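Local coordinates for probable E3 ubiquitin-protein ligase HERC1 (Homo sapiens, PDB 4QT6), which probably acts as a ubiquitin ligase that transfers ubiquitin to target proteins, and is seen here through its SPRY domain, a kind of module that often binds partner proteins, at residues W41-V46 / E149-C154; Q100-T105 / G118-E123. All coordinates share one frame; numbering follows the deposited sequence. Where two conformers were deposited one is given.

Contact 1 of 2, residues W41-V46 / E149-C154. With ARF (formamide), chain F.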
ATOM      1  N   TRP A  41       1.031  -5.204   9.778  1.00 16.89           N
ATOM      2  CA  TRP A  41       2.399  -4.874   9.387  1.00 16.34           C
ATOM      3  C   TRP A  41       2.503  -3.355   9.213  1.00 16.33           C
ATOM      4  O   TRP A  41       1.508  -2.632   9.376  1.00 16.24           O
ATOM      5  CB  TRP A  41       2.818  -5.612   8.105  1.00 16.29           C
ATOM      6  CG  TRP A  41       2.174  -5.045   6.899  1.00 16.51           C
ATOM      7  CD1 TRP A  41       2.743  -4.198   6.001  1.00 15.75           C
ATOM      8  CD2 TRP A  41       0.832  -5.278   6.435  1.00 16.29           C
ATOM      9  NE1 TRP A  41       1.854  -3.876   5.034  1.00 15.88           N
ATOM     10  CE2 TRP A  41       0.678  -4.537   5.255  1.00 16.98           C
ATOM     11  CE3 TRP A  41      -0.238  -6.061   6.895  1.00 18.22           C
ATOM     12  CZ2 TRP A  41      -0.510  -4.511   4.523  1.00 17.59           C
ATOM     13  CZ3 TRP A  41      -1.433  -6.033   6.184  1.00 18.07           C
ATOM     14  CH2 TRP A  41      -1.557  -5.260   4.998  1.00 18.35           C
ATOM     15  N   LYS A  42       3.697  -2.868   8.879  1.00 16.75           N
ATOM     16  CA  LYS A  42       3.886  -1.455   8.624  1.00 17.85           C
ATOM     17  C   LYS A  42       4.581  -1.196   7.301  1.00 16.55           C
ATOM     18  O   LYS A  42       5.353  -2.005   6.827  1.00 16.70           O
ATOM     19  CB  LYS A  42       4.694  -0.788   9.749  1.00 18.87           C
ATOM     20  CG  LYS A  42       4.018  -0.840  11.096  1.00 20.58           C
ATOM     21  CD  LYS A  42       4.836  -0.146  12.151  1.00 24.07           C
ATOM     22  CE  LYS A  42       4.096  -0.114  13.470  1.00 28.15           C
ATOM     23  NZ  LYS A  42       5.005   0.294  14.571  1.00 31.80           N
ATOM     24  N   PHE A  43       4.228  -0.074   6.682  1.00 16.54           N
ATOM     25  CA  PHE A  43       5.037   0.502   5.621  1.00 17.90           C
ATOM     26  C   PHE A  43       5.760   1.704   6.170  1.00 18.62           C
ATOM     27  O   PHE A  43       5.185   2.464   6.952  1.00 19.77           O
ATOM     28  CB  PHE A  43       4.176   0.927   4.445  1.00 18.67           C
ATOM     29  CG  PHE A  43       3.636  -0.221   3.633  1.00 18.69           C
ATOM     30  CD1 PHE A  43       4.501  -1.047   2.937  1.00 19.75           C
ATOM     31  CD2 PHE A  43       2.287  -0.422   3.503  1.00 20.45           C
ATOM     32  CE1 PHE A  43       4.022  -2.087   2.166  1.00 20.59           C
ATOM     33  CE2 PHE A  43       1.797  -1.458   2.711  1.00 19.26           C
ATOM     34  CZ  PHE A  43       2.664  -2.259   2.031  1.00 20.32           C
ATOM     35  N   TYR A  44       7.023   1.872   5.766  1.00 17.64           N
ATOM     36  CA  TYR A  44       7.817   3.025   6.159  1.00 18.71           C
ATOM     37  C   TYR A  44       8.221   3.744   4.876  1.00 18.31           C
ATOM     38  O   TYR A  44       8.741   3.120   3.930  1.00 17.29           O
ATOM     39  CB  TYR A  44       9.037   2.588   6.952  1.00 18.53           C
ATOM     40  CG  TYR A  44       9.970   3.719   7.245  1.00 19.67           C
ATOM     41  CD1 TYR A  44       9.627   4.691   8.176  1.00 20.74           C
ATOM     42  CD2 TYR A  44      11.179   3.833   6.575  1.00 19.40           C
ATOM     43  CE1 TYR A  44      10.487   5.748   8.450  1.00 20.66           C
ATOM     44  CE2 TYR A  44      12.035   4.894   6.833  1.00 21.32           C
ATOM     45  CZ  TYR A  44      11.675   5.842   7.773  1.00 20.74           C
ATOM     46  OH  TYR A  44      12.527   6.894   8.066  1.00 24.87           O
ATOM     47  N   ILE A  45       7.941   5.041   4.817  1.00 18.39           N
ATOM     48  CA  ILE A  45       8.200   5.812   3.602  1.00 19.25           C
ATOM     49  C   ILE A  45       9.662   6.293   3.587  1.00 20.75           C
ATOM     50  O   ILE A  45      10.054   7.253   4.274  1.00 22.49           O
ATOM     51  CB  ILE A  45       7.215   6.989   3.397  1.00 19.64           C
ATOM     52  CG1 ILE A  45       5.752   6.554   3.629  1.00 20.33           C
ATOM     53  CG2 ILE A  45       7.397   7.588   2.019  1.00 19.57           C
ATOM     54  CD1 ILE A  45       5.247   5.444   2.751  1.00 20.55           C
ATOM     55  N   VAL A  46      10.479   5.587   2.813  1.00 20.46           N
ATOM     56  CA  VAL A  46      11.927   5.841   2.805  1.00 21.13           C
ATOM     57  C   VAL A  46      12.260   7.136   2.059  1.00 21.08           C
ATOM     58  O   VAL A  46      13.106   7.936   2.507  1.00 21.07           O
ATOM     59  CB  VAL A  46      12.699   4.650   2.198  1.00 20.73           C
ATOM     60  CG1 VAL A  46      14.156   5.002   1.985  1.00 20.73           C
ATOM     61  CG2 VAL A  46      12.619   3.419   3.102  1.00 20.08           C
ATOM     62  N   GLU A 149      10.731   7.078  -5.784  1.00 21.82           N
ATOM     63  CA  GLU A 149      10.138   6.896  -4.466  1.00 20.64           C
ATOM     64  C   GLU A 149      10.569   5.544  -3.935  1.00 19.67           C
ATOM     65  O   GLU A 149      10.819   4.638  -4.719  1.00 20.68           O
ATOM     66  CB  GLU A 149       8.616   6.921  -4.510  1.00 20.81           C
ATOM     67  CG  GLU A 149       7.960   8.216  -4.976  1.00 22.04           C
ATOM     68  CD  GLU A 149       7.760   8.278  -6.470  1.00 21.74           C
ATOM     69  OE1 GLU A 149       8.273   7.416  -7.201  1.00 21.74           O
ATOM     70  OE2 GLU A 149       7.081   9.210  -6.926  1.00 23.71           O
ATOM     71  N   LYS A 150      10.635   5.413  -2.612  1.00 18.69           N
ATOM     72  CA  LYS A 150      11.015   4.152  -1.967  1.00 19.61           C
ATOM     73  C   LYS A 150      10.176   3.884  -0.729  1.00 18.88           C
ATOM     74  O   LYS A 150       9.989   4.774   0.104  1.00 19.18           O
ATOM     75  CB  LYS A 150      12.500   4.145  -1.560  1.00 20.83           C
ATOM     76  CG  LYS A 150      13.479   4.269  -2.704  1.00 21.42           C
ATOM     77  CD  LYS A 150      14.890   4.070  -2.178  1.00 22.88           C
ATOM     78  CE  LYS A 150      15.910   4.361  -3.275  1.00 24.07           C
ATOM     79  NZ  LYS A 150      17.223   3.699  -3.064  1.00 28.21           N
ATOM     80  N   VAL A 151       9.660   2.665  -0.615  1.00 17.77           N
ATOM     81  CA  VAL A 151       8.854   2.251   0.550  1.00 17.47           C
ATOM     82  C   VAL A 151       9.399   0.946   1.100  1.00 17.39           C
ATOM     83  O   VAL A 151       9.634  -0.007   0.344  1.00 17.73           O
ATOM     84  CB  VAL A 151       7.362   2.069   0.155  1.00 17.42           C
ATOM     85  CG1 VAL A 151       6.500   1.630   1.342  1.00 17.07           C
ATOM     86  CG2 VAL A 151       6.809   3.358  -0.442  1.00 18.97           C
ATOM     87  N   LYS A 152       9.553   0.885   2.417  1.00 16.22           N
ATOM     88  CA  LYS A 152       9.989  -0.309   3.104  1.00 16.98           C
ATOM     89  C   LYS A 152       8.800  -1.035   3.730  1.00 17.41           C
ATOM     90  O   LYS A 152       7.946  -0.399   4.355  1.00 18.32           O
ATOM     91  CB  LYS A 152      10.985   0.078   4.201  1.00 17.68           C
ATOM     92  CG  LYS A 152      11.531  -1.088   5.001  1.00 18.37           C
ATOM     93  CD  LYS A 152      12.647  -0.657   5.931  1.00 18.78           C
ATOM     94  CE  LYS A 152      13.130  -1.833   6.757  1.00 20.51           C
ATOM     95  NZ  LYS A 152      14.405  -1.570   7.479  1.00 19.85           N
ATOM     96  N   ILE A 153       8.778  -2.358   3.595  1.00 16.59           N
ATOM     97  CA  ILE A 153       7.806  -3.157   4.319  1.00 17.18           C
ATOM     98  C   ILE A 153       8.448  -3.690   5.610  1.00 17.73           C
ATOM     99  O   ILE A 153       9.577  -4.182   5.585  1.00 19.10           O
ATOM    100  CB  ILE A 153       7.185  -4.266   3.409  1.00 16.59           C
ATOM    101  CG1 ILE A 153       5.944  -4.877   4.078  1.00 17.20           C
ATOM    102  CG2 ILE A 153       8.201  -5.317   3.015  1.00 17.33           C
ATOM    103  CD1 ILE A 153       5.143  -5.790   3.155  1.00 17.27           C
ATOM    104  N   CYS A 154       7.716  -3.596   6.714  1.00 18.21           N
ATOM    105  CA  CYS A 154       8.198  -3.806   8.080  1.00 19.20           C
ATOM    106  C   CYS A 154       7.268  -4.645   8.908  1.00 21.15           C
ATOM    107  O   CYS A 154       6.056  -4.613   8.713  1.00 22.00           O
ATOM    108  CB  CYS A 154       8.198  -2.476   8.835  1.00 21.03           C
ATOM    109  SG  CYS A 154       9.178  -1.185   8.116  1.00 24.05           S
TER
HETATM  110  N   ARF F2205       4.615  -9.143   4.636  1.00 39.71           N
HETATM  111  C   ARF F2205       5.905  -8.781   4.750  1.00 41.32           C
HETATM  112  O   ARF F2205       6.647  -8.919   3.780  1.00 39.14           O
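C154 sits across from K42 in an antiparallel hydrogen-bonded pair, K42 N giving a nearly straight bond to C154 O (2.9 Å, 176° at the hydrogen) and C154 N one to K42 O. Its SG lies anti to the carbonyl carbon and beside the backbone N (chi1 -58°), where it rests against Y44 CB at 4.0 Å. Y44 and K152 form the next hydrogen-bonded pair, with Y44 N to K152 O at 2.8 Å. At the other end the bond from V46 N to K150 O is weak, bent to 129° at the hydrogen. V46 is held there by packing as well, its CB 3.8 Å from K150 CB and its CG2 against K152 CB.

The two strands are neighbours in one antiparallel sheet of the SPRY beta-sandwich. K42, Y44, K152 and C154 project from one face; F43, I45, V151 and I153 project from the other, where F43 and V151 touch strands 55-60 and 137-142 of the second sheet. On this inner face V151 reaches both ways, CG1 to F43 CD1 at 3.7 Å and CG2 to I45 CD1 at 4.1 Å. The next F43 ring atom, CE1, meets I153 CG1, which also touches W41 CD1 at 3.8 Å. W41 NE1 stands over one face of the F43 ring, offset toward its rim. An alanine in place of F43 would probably open a gap between V151 and I153 and take the aromatic face from beneath W41 NE1. The end of I153, CD1, also borders a bound formamide, which G1 N and Y39 OH hold by hydrogen bonds.

Contact 2 of 2, residues Q100-T105 / G118-E123. With ARF (formamide), chain E.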
ATOM      1  N   GLN A 100       7.504  11.028   3.472  1.00 22.33           N
ATOM      2  CA  GLN A 100       8.807  10.490   3.835  1.00 23.66           C
ATOM      3  C   GLN A 100       9.013  10.514   5.338  1.00 23.07           C
ATOM      4  O   GLN A 100       8.762  11.534   5.991  1.00 25.55           O
ATOM      5  CB  GLN A 100       9.892  11.321   3.156  1.00 24.08           C
ATOM      6  CG  GLN A 100      11.280  10.752   3.328  1.00 25.33           C
ATOM      7  CD  GLN A 100      12.307  11.418   2.433  1.00 26.46           C
ATOM      8  OE1 GLN A 100      12.106  11.563   1.228  1.00 27.91           O
ATOM      9  NE2 GLN A 100      13.446  11.796   3.024  1.00 29.91           N
ATOM     10  N   GLY A 101       9.470   9.400   5.896  1.00 22.74           N
ATOM     11  CA  GLY A 101       9.759   9.284   7.311  1.00 21.98           C
ATOM     12  C   GLY A 101       8.603   8.837   8.186  1.00 22.17           C
ATOM     13  O   GLY A 101       8.805   8.574   9.383  1.00 22.37           O
ATOM     14  N   ASP A 102       7.408   8.724   7.608  1.00 22.04           N
ATOM     15  CA  ASP A 102       6.242   8.213   8.330  1.00 21.14           C
ATOM     16  C   ASP A 102       6.111   6.686   8.208  1.00 20.80           C
ATOM     17  O   ASP A 102       6.553   6.060   7.210  1.00 20.70           O
ATOM     18  CB  ASP A 102       4.943   8.842   7.809  1.00 23.05           C
ATOM     19  CG  ASP A 102       4.835  10.331   8.114  1.00 23.19           C
ATOM     20  OD1 ASP A 102       5.336  10.737   9.180  1.00 25.97           O
ATOM     21  OD2 ASP A 102       4.218  11.067   7.302  1.00 24.65           O
ATOM     22  N   PHE A 103       5.524   6.117   9.250  1.00 20.33           N
ATOM     23  CA  PHE A 103       5.060   4.722   9.290  1.00 21.13           C
ATOM     24  C   PHE A 103       3.563   4.659   9.141  1.00 22.41           C
ATOM     25  O   PHE A 103       2.850   5.431   9.799  1.00 23.52           O
ATOM     26  CB  PHE A 103       5.349   4.070  10.637  1.00 21.14           C
ATOM     27  CG  PHE A 103       6.786   3.757  10.884  1.00 22.23           C
ATOM     28  CD1 PHE A 103       7.607   4.685  11.501  1.00 23.51           C
ATOM     29  CD2 PHE A 103       7.304   2.510  10.571  1.00 21.76           C
ATOM     30  CE1 PHE A 103       8.939   4.385  11.759  1.00 23.19           C
ATOM     31  CE2 PHE A 103       8.613   2.200  10.832  1.00 23.05           C
ATOM     32  CZ  PHE A 103       9.437   3.140  11.429  1.00 22.62           C
ATOM     33  N   ILE A 104       3.078   3.725   8.314  1.00 18.81           N
ATOM     34  CA  ILE A 104       1.640   3.436   8.217  1.00 19.50           C
ATOM     35  C   ILE A 104       1.457   1.998   8.684  1.00 19.41           C
ATOM     36  O   ILE A 104       1.939   1.077   8.068  1.00 19.03           O
ATOM     37  CB  ILE A 104       1.074   3.640   6.787  1.00 19.11           C
ATOM     38  CG1 ILE A 104       1.254   5.094   6.327  1.00 20.79           C
ATOM     39  CG2 ILE A 104      -0.388   3.193   6.711  1.00 19.14           C
ATOM     40  CD1 ILE A 104       0.548   6.105   7.213  1.00 21.23           C
ATOM     41  N   THR A 105       0.751   1.826   9.788  1.00 19.50           N
ATOM     42  CA  THR A 105       0.332   0.508  10.233  1.00 20.29           C
ATOM     43  C   THR A 105      -0.869   0.082   9.416  1.00 20.33           C
ATOM     44  O   THR A 105      -1.824   0.854   9.248  1.00 19.76           O
ATOM     45  CB  THR A 105      -0.062   0.527  11.720  1.00 20.97           C
ATOM     46  OG1 THR A 105       1.052   0.987  12.511  1.00 22.41           O
ATOM     47  CG2 THR A 105      -0.511  -0.840  12.191  1.00 21.95           C
ATOM     48  N   GLY A 118      -3.233   3.049  10.549  1.00 22.91           N
ATOM     49  CA  GLY A 118      -2.807   3.998  11.554  1.00 24.32           C
ATOM     50  C   GLY A 118      -1.542   4.673  11.093  1.00 25.48           C
ATOM     51  O   GLY A 118      -0.731   4.069  10.394  1.00 25.55           O
ATOM     52  N   LYS A 119      -1.396   5.946  11.442  1.00 25.38           N
ATOM     53  CA  LYS A 119      -0.190   6.702  11.095  1.00 25.32           C
ATOM     54  C   LYS A 119       0.684   6.913  12.317  1.00 28.58           C
ATOM     55  O   LYS A 119       0.198   7.332  13.370  1.00 27.47           O
ATOM     56  CB  LYS A 119      -0.567   8.057  10.477  1.00 26.68           C
ATOM     57  CG  LYS A 119       0.614   8.957  10.204  1.00 26.31           C
ATOM     58  CD  LYS A 119       0.165  10.266   9.591  1.00 27.03           C
ATOM     59  CE  LYS A 119       1.331  11.215   9.377  1.00 28.76           C
ATOM     60  NZ  LYS A 119       0.845  12.566   8.969  1.00 32.01           N
ATOM     61  N   ASN A 120       1.971   6.611  12.169  1.00 27.70           N
ATOM     62  CA  ASN A 120       2.970   6.776  13.231  1.00 29.90           C
ATOM     63  C   ASN A 120       2.518   6.296  14.598  1.00 32.67           C
ATOM     64  O   ASN A 120       2.640   7.012  15.606  1.00 35.10           O
ATOM     65  CB  ASN A 120       3.456   8.231  13.283  1.00 29.74           C
ATOM     66  CG  ASN A 120       4.266   8.607  12.067  1.00 29.25           C
ATOM     67  OD1 ASN A 120       5.005   7.786  11.528  1.00 29.81           O
ATOM     68  ND2 ASN A 120       4.135   9.844  11.621  1.00 28.05           N
ATOM     69  N   GLY A 121       1.990   5.082  14.641  1.00 31.07           N
ATOM     70  CA  GLY A 121       1.668   4.467  15.917  1.00 36.44           C
ATOM     71  C   GLY A 121       0.354   4.904  16.564  1.00 37.21           C
ATOM     72  O   GLY A 121      -0.046   4.312  17.565  1.00 40.70           O
ATOM     73  N   GLU A 122      -0.321   5.926  16.023  1.00 36.72           N
ATOM     74  CA  GLU A 122      -1.709   6.219  16.425  1.00 36.40           C
ATOM     75  C   GLU A 122      -2.545   4.963  16.158  1.00 35.87           C
ATOM     76  O   GLU A 122      -2.208   4.183  15.278  1.00 33.41           O
ATOM     77  CB  GLU A 122      -2.264   7.403  15.635  1.00 35.99           C
ATOM     78  N   GLU A 123      -3.631   4.768  16.912  0.70 34.59           N
ATOM     79  CA  GLU A 123      -4.462   3.577  16.740  1.00 34.46           C
ATOM     80  C   GLU A 123      -5.009   3.542  15.314  1.00 31.26           C
ATOM     81  O   GLU A 123      -5.400   4.592  14.781  1.00 30.77           O
ATOM     82  CB  GLU A 123      -5.622   3.524  17.748  0.70 37.00           C
ATOM     83  CG  GLU A 123      -5.217   3.142  19.162  0.70 39.35           C
ATOM     84  CD  GLU A 123      -4.433   1.841  19.231  0.70 40.99           C
ATOM     85  OE1 GLU A 123      -4.984   0.759  18.912  0.70 40.37           O
ATOM     86  OE2 GLU A 123      -3.248   1.905  19.611  0.70 43.31           O
TER
HETATM   87  N   ARF E2204      12.218   5.506  13.221  1.00 32.45           N
HETATM   88  C   ARF E2204      12.667   4.933  12.096  1.00 31.07           C
HETATM   89  O   ARF E2204      12.906   3.749  12.118  1.00 26.42           O
HETATM   90  O   HOH W   1       7.590   8.558  11.891  1.00 38.08           O
HETATM   91  O   HOH W   2       3.261  13.534   7.763  1.00 28.63           O
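N120 uses both ends of its side-chain amide on the opposing segment: ND2 donates to D102 OD1 at 2.9 Å, and OD1 accepts from F103 N at 2.9 Å. The first bond is nearly straight at the hydrogen (171°) and leaves close to the amide plane, but meets D102 OD1 from above the carboxylate. N120 OD1 also accepts a hydrogen bond from a water that donates to G101 O as well, so two donors grip it. The N120 backbone adds a third direct bond, N to F103 O at 2.8 Å, and T105 and G118 exchange a reciprocal pair further along.

This is the open end of the hairpin made by strands 103-109 and 114-119. The second strand runs out into a type I' turn from K119 to E122, closed by E122 N to K119 O at 3.0 Å. G118 has no CB; one there would run into E122 O.

K119 extends past D102, CE coming to 3.6 Å from OD2. Its NZ stays 4.1 Å from D102 OD2, beyond a salt bridge; a second water joins the two, while NZ also donates to S97 O. On the same face of the sheet, I104 CD1 touches K119 CB at 4.0 Å. The F103 ring, turned 77° from the N120 amide, has a formamide at its edge, with the formamide nitrogen in the ring plane.

In the fold
After four earlier strands the chain enters strand 38-47, which supplies W41-V46 and waits more than a hundred residues for its partner in contact 1. It first runs through strands 55-60, 75-79 and 84-86 of the other sheet, and then comes contact 2, a local pairing closed after only a dozen intervening residues, so its short loop lies wholly within the long one. E149-C154 then returns and closes the outer loop. The contacts share one sheet: strand 38-47 has strand 150-154 on one side and strand 103-109 on the other. Probable hydrogen bonds from G101 N to I45 O and from I104 N to F43 O join them, tying the hairpin of strands 103-109 and 114-119 to strand 38-47.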